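Local coordinates for protein alpha-glucosidase (Pseudoalteromonas sp. K8, PDB 5HQA) that probably hydrolyses alpha-glucosides, as a calcium-binding, chloride-activated glycoside hydrolase of family 97, here caught with the inhibitor acarbose, at residues 151-155 with 437-441; 450-454 with 524-528; 454-460 with 488-494. All blocks are in the same frame, centred on the assembly; numbering follows the deposited sequence.

Interaction 1. Residues 151-155 with 437-441; sequences NRYEY and EPIKD. With CA (calcium ion), chain C; AC1 (4,6-dideoxy-4-{[(1S,4R,5S,6S)-4,5,6-trihydroxy-3-(hydroxymethyl)cyclohex-2-en-1-yl]amino}-alpha-D-glucopyranose), chain B.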
loop_
_atom_site.group_PDB
_atom_site.type_symbol
_atom_site.label_atom_id
_atom_site.label_comp_id
_atom_site.label_asym_id
_atom_site.label_seq_id
_atom_site.Cartn_x
_atom_site.Cartn_y
_atom_site.Cartn_z
ATOM N N ASN A 151 -3.371 17.065 1.967
ATOM C CA ASN A 151 -3.939 15.930 1.248
ATOM C C ASN A 151 -3.316 14.588 1.624
ATOM O O ASN A 151 -3.432 13.633 0.851
ATOM C CB ASN A 151 -3.855 16.131 -0.270
ATOM C CG ASN A 151 -5.136 15.693 -0.971
ATOM O OD1 ASN A 151 -6.226 15.845 -0.420
ATOM N ND2 ASN A 151 -5.012 15.126 -2.165
ATOM N N ARG A 152 -2.686 14.484 2.797
ATOM C CA ARG A 152 -2.315 13.177 3.398
ATOM C C ARG A 152 -1.309 12.482 2.480
ATOM O O ARG A 152 -0.260 13.068 2.167
ATOM C CB ARG A 152 -3.589 12.373 3.682
ATOM C CG ARG A 152 -4.643 13.055 4.584
ATOM C CD ARG A 152 -5.949 12.231 4.590
ATOM N NE ARG A 152 -6.246 11.832 3.224
ATOM C CZ ARG A 152 -6.921 12.569 2.359
ATOM N NH1 ARG A 152 -7.432 13.730 2.729
ATOM N NH2 ARG A 152 -7.095 12.133 1.125
ATOM N N TYR A 153 -1.564 11.245 2.042
ATOM C CA TYR A 153 -0.664 10.547 1.134
ATOM C C TYR A 153 -0.995 10.797 -0.329
ATOM O O TYR A 153 -0.275 10.301 -1.204
ATOM C CB TYR A 153 -0.702 9.030 1.380
ATOM C CG TYR A 153 -0.354 8.570 2.780
ATOM C CD1 TYR A 153 0.923 8.770 3.310
ATOM C CD2 TYR A 153 -1.290 7.886 3.554
ATOM C CE1 TYR A 153 1.248 8.324 4.599
ATOM C CE2 TYR A 153 -0.981 7.436 4.832
ATOM C CZ TYR A 153 0.287 7.660 5.347
ATOM O OH TYR A 153 0.577 7.212 6.617
ATOM N N GLU A 154 -2.073 11.528 -0.621
ATOM C CA GLU A 154 -2.573 11.633 -1.993
ATOM C C GLU A 154 -1.906 12.812 -2.707
ATOM O O GLU A 154 -2.493 13.873 -2.933
ATOM C CB GLU A 154 -4.096 11.740 -1.993
ATOM C CG GLU A 154 -4.776 10.412 -1.619
ATOM C CD GLU A 154 -6.299 10.518 -1.505
ATOM O OE1 GLU A 154 -6.976 9.466 -1.529
ATOM O OE2 GLU A 154 -6.815 11.651 -1.383
ATOM N N TYR A 155 -0.640 12.593 -3.073
ATOM C CA TYR A 155 0.161 13.549 -3.827
ATOM C C TYR A 155 0.846 12.834 -4.980
ATOM O O TYR A 155 1.146 11.641 -4.888
ATOM C CB TYR A 155 1.243 14.193 -2.948
ATOM C CG TYR A 155 0.693 15.179 -1.956
ATOM C CD1 TYR A 155 0.517 16.510 -2.314
ATOM C CD2 TYR A 155 0.337 14.783 -0.667
ATOM C CE1 TYR A 155 0.005 17.436 -1.408
ATOM C CE2 TYR A 155 -0.179 15.697 0.242
ATOM C CZ TYR A 155 -0.342 17.025 -0.137
ATOM O OH TYR A 155 -0.847 17.952 0.745
ATOM N N GLU A 437 -8.104 6.521 2.650
ATOM C CA GLU A 437 -7.474 7.465 3.567
ATOM C C GLU A 437 -6.957 6.719 4.801
ATOM O O GLU A 437 -7.398 6.975 5.926
ATOM C CB GLU A 437 -8.414 8.598 3.962
ATOM C CG GLU A 437 -8.906 9.393 2.750
ATOM C CD GLU A 437 -9.961 8.634 1.958
ATOM O OE1 GLU A 437 -10.907 8.130 2.597
ATOM O OE2 GLU A 437 -9.829 8.500 0.712
ATOM N N PRO A 438 -6.015 5.785 4.615
ATOM C CA PRO A 438 -5.601 4.886 5.693
ATOM C C PRO A 438 -4.354 5.377 6.390
ATOM O O PRO A 438 -3.809 6.430 6.043
ATOM C CB PRO A 438 -5.284 3.602 4.929
ATOM C CG PRO A 438 -4.575 4.156 3.706
ATOM C CD PRO A 438 -5.304 5.464 3.367
ATOM N N ILE A 439 -3.880 4.592 7.354
ATOM C CA ILE A 439 -2.465 4.603 7.703
ATOM C C ILE A 439 -1.718 3.841 6.615
ATOM O O ILE A 439 -2.241 2.885 6.027
ATOM C CB ILE A 439 -2.240 3.977 9.097
ATOM C CG1 ILE A 439 -0.752 3.965 9.469
ATOM C CG2 ILE A 439 -2.784 2.536 9.147
ATOM C CD1 ILE A 439 -0.161 5.354 9.699
ATOM N N LYS A 440 -0.493 4.271 6.322
ATOM C CA LYS A 440 0.321 3.561 5.343
ATOM C C LYS A 440 0.478 2.096 5.738
ATOM O O LYS A 440 0.428 1.737 6.920
ATOM C CB LYS A 440 1.692 4.222 5.221
ATOM C CG LYS A 440 2.516 4.102 6.512
ATOM C CD LYS A 440 3.700 5.069 6.520
ATOM C CE LYS A 440 4.486 4.927 7.817
ATOM N NZ LYS A 440 5.653 5.862 7.901
ATOM N N ASP A 441 0.633 1.247 4.722
ATOM C CA ASP A 441 0.826 -0.185 4.924
ATOM C C ASP A 441 2.195 -0.424 5.555
ATOM O O ASP A 441 3.204 0.110 5.083
ATOM C CB ASP A 441 0.709 -0.898 3.568
ATOM C CG ASP A 441 0.652 -2.426 3.680
ATOM O OD1 ASP A 441 1.175 -2.992 4.668
ATOM O OD2 ASP A 441 0.082 -3.061 2.749
HETATM CA CA CA C . -9.307 8.765 -1.642
HETATM C C1 AC1 B . -11.340 14.193 -1.468
HETATM O O2 AC1 B . -9.057 13.835 -0.837
HETATM C C2 AC1 B . -10.350 13.208 -0.862
HETATM C C4A AC1 B . -14.679 7.178 -2.439
HETATM C C3 AC1 B . -10.320 11.910 -1.624
HETATM O O3 AC1 B . -9.325 11.029 -1.073
HETATM C C4 AC1 B . -11.689 11.281 -1.616
HETATM N N4A AC1 B . -11.696 9.861 -2.091
HETATM C C5 AC1 B . -12.440 12.210 -2.556
HETATM O O5 AC1 B . -12.619 13.515 -1.862
HETATM C C6 AC1 B . -13.783 11.714 -2.993
HETATM C C1B AC1 B . -12.434 8.898 -1.198
HETATM C C2B AC1 B . -12.291 7.346 -1.794
HETATM O O2B AC1 B . -10.907 7.109 -2.048
HETATM C C3B AC1 B . -13.117 7.149 -2.915
HETATM O O3B AC1 B . -12.888 5.879 -3.574
HETATM O O4 AC1 B . -15.533 7.115 -3.565
HETATM C C5B AC1 B . -15.009 8.343 -1.652
HETATM C C7B AC1 B . -13.807 9.215 -0.988
HETATM C C6B AC1 B . -16.393 8.366 -0.981
HETATM O O6B AC1 B . -16.361 7.473 0.088
HETATM O O HOH W 1 -6.270 7.114 0.447
#
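R152 and E437 (CA atoms 7.7 Å apart) mark the nearest backbone approach of two irregular loops; a type II' beta turn from N151 to E154 presents R152 and Y153 to residues 437-441. Y153 carries much of the contact. Its OH accepts from K440 N (3.1 Å, N-H...O angle 148°), the K440 and Y153 side chains cross at about a right angle, and P438 O sits at the ring edge, 3.2 Å from CE2. E437 CG, beside the backbone N (chi1 -59°), lies over one face of the R152 guanidinium, and the bend at chi2 swings OE2 to the calcium at 2.4 Å; OE1 turns to Y389. The extended E154 chain carries OE1 to the same ion, also at 2.4 Å. A 2.6 Å salt bridge from R152 NH2 to E154 OE2 and the metal together hold this carboxylate, and NH2 also donates, almost straight (171°), to O2 of the acarbose unit AC1. A water ties E154 OE1 to E437 N. This is the calcium-bearing part of the glycan pocket, built from N-terminal and barrel regions together. N151 and E154 rest on helix 462-465, I439 on helix 413-428, and P438 on R454 of strand 451-454.

Interaction 2. Residues 450-454 with 524-528; sequences NWITR and YSPIQ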
loop_
_atom_site.group_PDB
_atom_site.type_symbol
_atom_site.label_atom_id
_atom_site.label_comp_id
_atom_site.label_asym_id
_atom_site.label_seq_id
_atom_site.Cartn_x
_atom_site.Cartn_y
_atom_site.Cartn_z
ATOM N N ASN A 450 -7.168 -10.262 7.273
ATOM C CA ASN A 450 -8.370 -9.656 6.714
ATOM C C ASN A 450 -8.168 -8.190 6.357
ATOM O O ASN A 450 -9.082 -7.569 5.806
ATOM C CB ASN A 450 -9.553 -9.796 7.676
ATOM C CG ASN A 450 -9.393 -8.955 8.909
ATOM O OD1 ASN A 450 -8.312 -8.899 9.492
ATOM N ND2 ASN A 450 -10.456 -8.264 9.303
ATOM N N TRP A 451 -6.998 -7.619 6.656
ATOM C CA TRP A 451 -6.680 -6.254 6.230
ATOM C C TRP A 451 -6.091 -6.354 4.826
ATOM O O TRP A 451 -4.875 -6.354 4.623
ATOM C CB TRP A 451 -5.719 -5.584 7.207
ATOM C CG TRP A 451 -5.845 -4.080 7.215
ATOM C CD1 TRP A 451 -6.559 -3.312 6.336
ATOM C CD2 TRP A 451 -5.277 -3.177 8.167
ATOM N NE1 TRP A 451 -6.463 -1.983 6.680
ATOM C CE2 TRP A 451 -5.682 -1.874 7.802
ATOM C CE3 TRP A 451 -4.469 -3.342 9.295
ATOM C CZ2 TRP A 451 -5.304 -0.743 8.525
ATOM C CZ3 TRP A 451 -4.098 -2.216 10.019
ATOM C CH2 TRP A 451 -4.516 -0.935 9.630
ATOM N N ILE A 452 -6.982 -6.442 3.837
ATOM C CA ILE A 452 -6.558 -6.977 2.544
ATOM C C ILE A 452 -5.901 -5.921 1.661
ATOM O O ILE A 452 -4.993 -6.246 0.886
ATOM C CB ILE A 452 -7.738 -7.658 1.824
ATOM C CG1 ILE A 452 -8.930 -6.710 1.698
ATOM C CG2 ILE A 452 -8.135 -8.912 2.577
ATOM C CD1 ILE A 452 -10.081 -7.300 0.919
ATOM N N THR A 453 -6.307 -4.660 1.753
ATOM C CA THR A 453 -5.737 -3.649 0.876
ATOM C C THR A 453 -6.077 -2.269 1.436
ATOM O O THR A 453 -6.798 -2.136 2.431
ATOM C CB THR A 453 -6.236 -3.839 -0.567
ATOM O OG1 THR A 453 -5.413 -3.086 -1.469
ATOM C CG2 THR A 453 -7.706 -3.402 -0.716
ATOM N N ARG A 454 -5.530 -1.241 0.796
ATOM C CA ARG A 454 -5.805 0.134 1.193
ATOM C C ARG A 454 -5.457 1.052 0.033
ATOM O O ARG A 454 -4.833 0.643 -0.947
ATOM C CB ARG A 454 -5.014 0.526 2.447
ATOM C CG ARG A 454 -3.524 0.791 2.186
ATOM C CD ARG A 454 -2.743 0.719 3.498
ATOM N NE ARG A 454 -2.856 -0.615 4.082
ATOM C CZ ARG A 454 -2.894 -0.867 5.386
ATOM N NH1 ARG A 454 -2.831 0.132 6.268
ATOM N NH2 ARG A 454 -2.997 -2.126 5.812
ATOM N N TYR A 524 -0.053 -4.710 -7.397
ATOM C CA TYR A 524 -0.599 -5.847 -6.670
ATOM C C TYR A 524 -1.709 -5.408 -5.714
ATOM O O TYR A 524 -1.560 -4.432 -4.971
ATOM C CB TYR A 524 0.494 -6.584 -5.890
ATOM C CG TYR A 524 -0.147 -7.582 -4.955
ATOM C CD1 TYR A 524 -0.912 -8.635 -5.460
ATOM C CD2 TYR A 524 -0.054 -7.440 -3.572
ATOM C CE1 TYR A 524 -1.548 -9.533 -4.618
ATOM C CE2 TYR A 524 -0.684 -8.341 -2.719
ATOM C CZ TYR A 524 -1.429 -9.376 -3.256
ATOM O OH TYR A 524 -2.060 -10.256 -2.423
ATOM N N SER A 525 -2.825 -6.149 -5.726
ATOM C CA SER A 525 -3.842 -6.061 -4.688
ATOM C C SER A 525 -4.639 -7.354 -4.691
ATOM O O SER A 525 -4.921 -7.884 -5.777
ATOM C CB SER A 525 -4.771 -4.865 -4.911
ATOM O OG SER A 525 -5.756 -4.804 -3.894
ATOM N N PRO A 526 -5.006 -7.901 -3.524
ATOM C CA PRO A 526 -5.788 -9.152 -3.526
ATOM C C PRO A 526 -7.203 -8.959 -4.029
ATOM O O PRO A 526 -7.827 -9.933 -4.475
ATOM C CB PRO A 526 -5.770 -9.581 -2.053
ATOM C CG PRO A 526 -5.629 -8.290 -1.307
ATOM C CD PRO A 526 -4.717 -7.440 -2.155
ATOM N N ILE A 527 -7.737 -7.743 -3.957
ATOM C CA ILE A 527 -8.973 -7.399 -4.647
ATOM C C ILE A 527 -8.637 -6.337 -5.680
ATOM O O ILE A 527 -7.896 -5.391 -5.391
ATOM C CB ILE A 527 -10.095 -6.934 -3.695
ATOM C CG1 ILE A 527 -9.658 -5.756 -2.828
ATOM C CG2 ILE A 527 -10.578 -8.102 -2.830
ATOM C CD1 ILE A 527 -10.825 -5.090 -2.105
ATOM N N GLN A 528 -9.133 -6.532 -6.894
ATOM C CA GLN A 528 -8.903 -5.628 -8.007
ATOM C C GLN A 528 -10.257 -5.192 -8.535
ATOM O O GLN A 528 -11.111 -6.033 -8.833
ATOM C CB GLN A 528 -8.096 -6.307 -9.120
ATOM C CG GLN A 528 -6.628 -6.638 -8.749
ATOM C CD GLN A 528 -5.705 -5.420 -8.835
ATOM O OE1 GLN A 528 -6.158 -4.271 -8.842
ATOM N NE2 GLN A 528 -4.402 -5.672 -8.893
#
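T453 and S525 meet hydroxyl to hydroxyl: T453 OG1 donates to S525 OG at 3.0 Å, and S525 OG in turn donates to I527 O at 2.7 Å. The second bond comes in tilted 21° from the carbonyl plane, and the relay fixes the rotation of both hydroxyls. With OG1 of T453 opposite its backbone N (chi1 -165°), the methyl CG2 is left to pack on I527, 3.7 Å from CG1. Beside this polar link lies an apolar patch. I452 CD1 meets I527 CD1 at 3.8 Å, the two side chains crossing at about a right angle, and I452 CB touches P526 CG. The proline ring also presses on the main chain: P526 CG lies 3.1 Å from I452 O, a buried carbonyl oxygen that has no polar partner in the model.

This is the seam of what is, by family, a TIM-type beta/alpha barrel, bridged here by side chains. Strands 451-454 and 527-529 are the outermost strands of the parallel sheet in the catalytic region, and here their ends face each other across the seam, the nearest CA atoms being 6.5 Å apart for I452 and P526 and 6.4 Å for T453 and S525.

Further out, backbone bonds from I452 to I433 and from T453 to T435 lock residues 450-454 to strand 432-435, and I452 and I527 both pack on Q384 of strand 384-388. On the other side of the seam, P526 O is taken by T552 OG1. R454 turns away from residues 524-528; its NH2 lies over the centre of the W451 ring, 3.3 Å above the plane. W451 NE1 bonds to T435 OG1, and N450 ND2 reaches I431 O and V423 O.

Interaction 3. Residues 454-460 with 488-494; sequences REGARGQ and MDFTPGI. With CA (calcium ion), chain C; AC1 (4,6-dideoxy-4-{[(1S,4R,5S,6S)-4,5,6-trihydroxy-3-(hydroxymethyl)cyclohex-2-en-1-yl]amino}-alpha-D-glucopyranose), chain B.
The backbones of R454-E455 and M488-D489 come close, as do those of G459-Q460 and F490-T491, pinned by hydrogen bonds from D489 N to R454 O (2.9 Å) and from Q460 N to F490 O (3.0 Å). Between them the extended M488 side chain sends CE to A457 CB, at 3.7 Å, and against the G459 backbone. The F490 ring turns a face to the chain, with Q460 N 3.8 Å above its centre. F490 O accepts twice, since T491 OG1 also donates to it. Q460 bends at chi2 (82°), bringing NE2 to T491 O at 3.1 Å and CD to I494 CG1 at 3.5 Å, while OE1 is held by N463. Shortening Q460 to an alanine would probably strip T491 O of this donor and open a gap beside I494. E455, extended beyond CG, binds the calcium through OE1 at 2.3 Å; its OE2 meets a water that also lies 2.8 Å from D489 O. The D489 carboxylate is held by Y266 through OD1 and, through OD2, by H436, which also bonds the inhibitor. The water link from D489 O is consistent with a second-shell role for residues 488-494 in positioning the calcium ligand E455.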
loop_
_atom_site.group_PDB
_atom_site.type_symbol
_atom_site.label_atom_id
_atom_site.label_comp_id
_atom_site.label_asym_id
_atom_site.label_seq_id
_atom_site.Cartn_x
_atom_site.Cartn_y
_atom_site.Cartn_z
ATOM N N ARG A 454 -5.530 -1.241 0.796
ATOM C CA ARG A 454 -5.805 0.134 1.193
ATOM C C ARG A 454 -5.457 1.052 0.033
ATOM O O ARG A 454 -4.833 0.643 -0.947
ATOM C CB ARG A 454 -5.014 0.526 2.447
ATOM C CG ARG A 454 -3.524 0.791 2.186
ATOM C CD ARG A 454 -2.743 0.719 3.498
ATOM N NE ARG A 454 -2.856 -0.615 4.082
ATOM C CZ ARG A 454 -2.894 -0.867 5.386
ATOM N NH1 ARG A 454 -2.831 0.132 6.268
ATOM N NH2 ARG A 454 -2.997 -2.126 5.812
ATOM N N GLU A 455 -5.867 2.309 0.163
ATOM C CA GLU A 455 -5.507 3.299 -0.844
ATOM C C GLU A 455 -4.206 3.983 -0.412
ATOM O O GLU A 455 -3.122 3.426 -0.621
ATOM C CB GLU A 455 -6.661 4.284 -1.050
ATOM C CG GLU A 455 -6.528 5.139 -2.291
ATOM C CD GLU A 455 -7.739 6.040 -2.486
ATOM O OE1 GLU A 455 -8.041 6.849 -1.579
ATOM O OE2 GLU A 455 -8.402 5.918 -3.538
ATOM N N GLY A 456 -4.277 5.161 0.202
ATOM C CA GLY A 456 -3.048 5.754 0.741
ATOM C C GLY A 456 -2.054 6.229 -0.302
ATOM O O GLY A 456 -0.829 6.124 -0.097
ATOM N N ALA A 457 -2.559 6.763 -1.413
ATOM C CA ALA A 457 -1.838 7.276 -2.570
ATOM C C ALA A 457 -2.905 7.737 -3.551
ATOM O O ALA A 457 -4.082 7.385 -3.412
ATOM C CB ALA A 457 -0.931 6.214 -3.221
ATOM N N ARG A 458 -2.494 8.518 -4.544
ATOM C CA ARG A 458 -3.424 8.893 -5.603
ATOM C C ARG A 458 -3.709 7.690 -6.496
ATOM O O ARG A 458 -2.798 7.151 -7.136
ATOM C CB ARG A 458 -2.854 10.045 -6.422
ATOM C CG ARG A 458 -2.956 11.390 -5.713
ATOM C CD ARG A 458 -2.274 12.502 -6.515
ATOM N NE ARG A 458 -2.827 12.655 -7.864
ATOM C CZ ARG A 458 -3.250 13.806 -8.384
ATOM N NH1 ARG A 458 -3.205 14.931 -7.675
ATOM N NH2 ARG A 458 -3.717 13.833 -9.628
ATOM N N GLY A 459 -4.973 7.265 -6.539
ATOM C CA GLY A 459 -5.420 6.230 -7.437
ATOM C C GLY A 459 -6.228 6.772 -8.602
ATOM O O GLY A 459 -6.157 7.958 -8.954
ATOM N N GLN A 460 -7.024 5.881 -9.205
ATOM C CA GLN A 460 -7.788 6.212 -10.409
ATOM C C GLN A 460 -8.732 7.391 -10.202
ATOM O O GLN A 460 -9.014 8.132 -11.155
ATOM C CB GLN A 460 -8.592 4.988 -10.847
ATOM C CG GLN A 460 -9.185 5.077 -12.242
ATOM C CD GLN A 460 -8.164 4.726 -13.310
ATOM O OE1 GLN A 460 -7.524 5.611 -13.890
ATOM N NE2 GLN A 460 -8.001 3.428 -13.571
ATOM N N MET A 488 -2.264 -2.105 -3.030
ATOM C CA MET A 488 -3.014 -0.866 -3.170
ATOM C C MET A 488 -4.280 -1.110 -3.966
ATOM O O MET A 488 -4.239 -1.756 -5.018
ATOM C CB MET A 488 -2.196 0.224 -3.856
ATOM C CG MET A 488 -3.010 1.500 -4.084
ATOM S SD MET A 488 -2.102 2.745 -5.002
ATOM C CE MET A 488 -3.313 4.080 -5.067
ATOM N N ASP A 489 -5.396 -0.577 -3.462
ATOM C CA ASP A 489 -6.674 -0.532 -4.176
ATOM C C ASP A 489 -6.655 0.686 -5.102
ATOM O O ASP A 489 -7.141 1.768 -4.769
ATOM C CB ASP A 489 -7.828 -0.464 -3.175
ATOM C CG ASP A 489 -9.211 -0.542 -3.835
ATOM O OD1 ASP A 489 -9.399 -1.370 -4.764
ATOM O OD2 ASP A 489 -10.125 0.214 -3.397
ATOM N N PHE A 490 -6.067 0.502 -6.294
ATOM C CA PHE A 490 -5.919 1.592 -7.263
ATOM C C PHE A 490 -7.189 1.834 -8.078
ATOM O O PHE A 490 -7.374 2.938 -8.613
ATOM C CB PHE A 490 -4.745 1.283 -8.208
ATOM C CG PHE A 490 -4.448 2.386 -9.194
ATOM C CD1 PHE A 490 -3.575 3.413 -8.860
ATOM C CD2 PHE A 490 -5.052 2.399 -10.452
ATOM C CE1 PHE A 490 -3.310 4.444 -9.759
ATOM C CE2 PHE A 490 -4.798 3.430 -11.361
ATOM C CZ PHE A 490 -3.926 4.454 -11.009
ATOM N N THR A 491 -8.076 0.838 -8.148
ATOM C CA THR A 491 -9.250 0.714 -9.020
ATOM C C THR A 491 -8.845 0.910 -10.483
ATOM O O THR A 491 -9.201 1.915 -11.110
ATOM C CB THR A 491 -10.390 1.667 -8.606
ATOM O OG1 THR A 491 -10.106 3.019 -8.978
ATOM C CG2 THR A 491 -10.638 1.605 -7.096
ATOM N N PRO A 492 -8.131 -0.050 -11.072
ATOM C CA PRO A 492 -7.723 0.057 -12.475
ATOM C C PRO A 492 -8.892 -0.223 -13.418
ATOM O O PRO A 492 -10.013 -0.515 -13.001
ATOM C CB PRO A 492 -6.647 -1.020 -12.594
ATOM C CG PRO A 492 -7.087 -2.060 -11.631
ATOM C CD PRO A 492 -7.645 -1.299 -10.458
ATOM N N GLY A 493 -8.611 -0.120 -14.718
ATOM C CA GLY A 493 -9.527 -0.645 -15.718
ATOM C C GLY A 493 -10.532 0.329 -16.304
ATOM O O GLY A 493 -11.658 -0.064 -16.618
ATOM N N ILE A 494 -10.158 1.591 -16.485
ATOM C CA ILE A 494 -11.058 2.534 -17.148
ATOM C C ILE A 494 -10.939 2.338 -18.655
ATOM O O ILE A 494 -9.853 2.471 -19.229
ATOM C CB ILE A 494 -10.750 3.987 -16.743
ATOM C CG1 ILE A 494 -11.042 4.204 -15.255
ATOM C CG2 ILE A 494 -11.579 4.969 -17.573
ATOM C CD1 ILE A 494 -12.495 3.930 -14.868
HETATM CA CA CA C . -9.307 8.765 -1.642
HETATM C C1 AC1 B . -11.340 14.193 -1.468
HETATM O O2 AC1 B . -9.057 13.835 -0.837
HETATM C C2 AC1 B . -10.350 13.208 -0.862
HETATM C C4A AC1 B . -14.679 7.178 -2.439
HETATM C C3 AC1 B . -10.320 11.910 -1.624
HETATM O O3 AC1 B . -9.325 11.029 -1.073
HETATM C C4 AC1 B . -11.689 11.281 -1.616
HETATM N N4A AC1 B . -11.696 9.861 -2.091
HETATM C C5 AC1 B . -12.440 12.210 -2.556
HETATM O O5 AC1 B . -12.619 13.515 -1.862
HETATM C C6 AC1 B . -13.783 11.714 -2.993
HETATM C C1B AC1 B . -12.434 8.898 -1.198
HETATM C C2B AC1 B . -12.291 7.346 -1.794
HETATM O O2B AC1 B . -10.907 7.109 -2.048
HETATM C C3B AC1 B . -13.117 7.149 -2.915
HETATM O O3B AC1 B . -12.888 5.879 -3.574
HETATM O O4 AC1 B . -15.533 7.115 -3.565
HETATM C C5B AC1 B . -15.009 8.343 -1.652
HETATM C C7B AC1 B . -13.807 9.215 -0.988
HETATM C C6B AC1 B . -16.393 8.366 -0.981
HETATM O O6B AC1 B . -16.361 7.473 0.088
HETATM O O HOH W 2 -7.481 4.417 -5.594
#

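Interactions 1 and 3 converge on one calcium ion and one inhibitor unit: E154 and E437 come from interaction 1, E455 from interaction 3, and E461 completes the protein ligands. E154 OE1 and E455 OE1 approach to 2.8 Å, a closeness of like charges that the shared metal would offset. Interaction 2 stands back, the T453 side chain about 12 Å from the calcium, yet it is coupled to both. R454 belongs to interactions 2 and 3 and gives NH1 to I439 O of interaction 1 at 2.8 Å; Y524 O and M488 N, 3.1 Å apart, probably hydrogen-bond interaction 2 to interaction 3. Barrel closure is thereby connected, through 454-460 and 488-494, to the metal site.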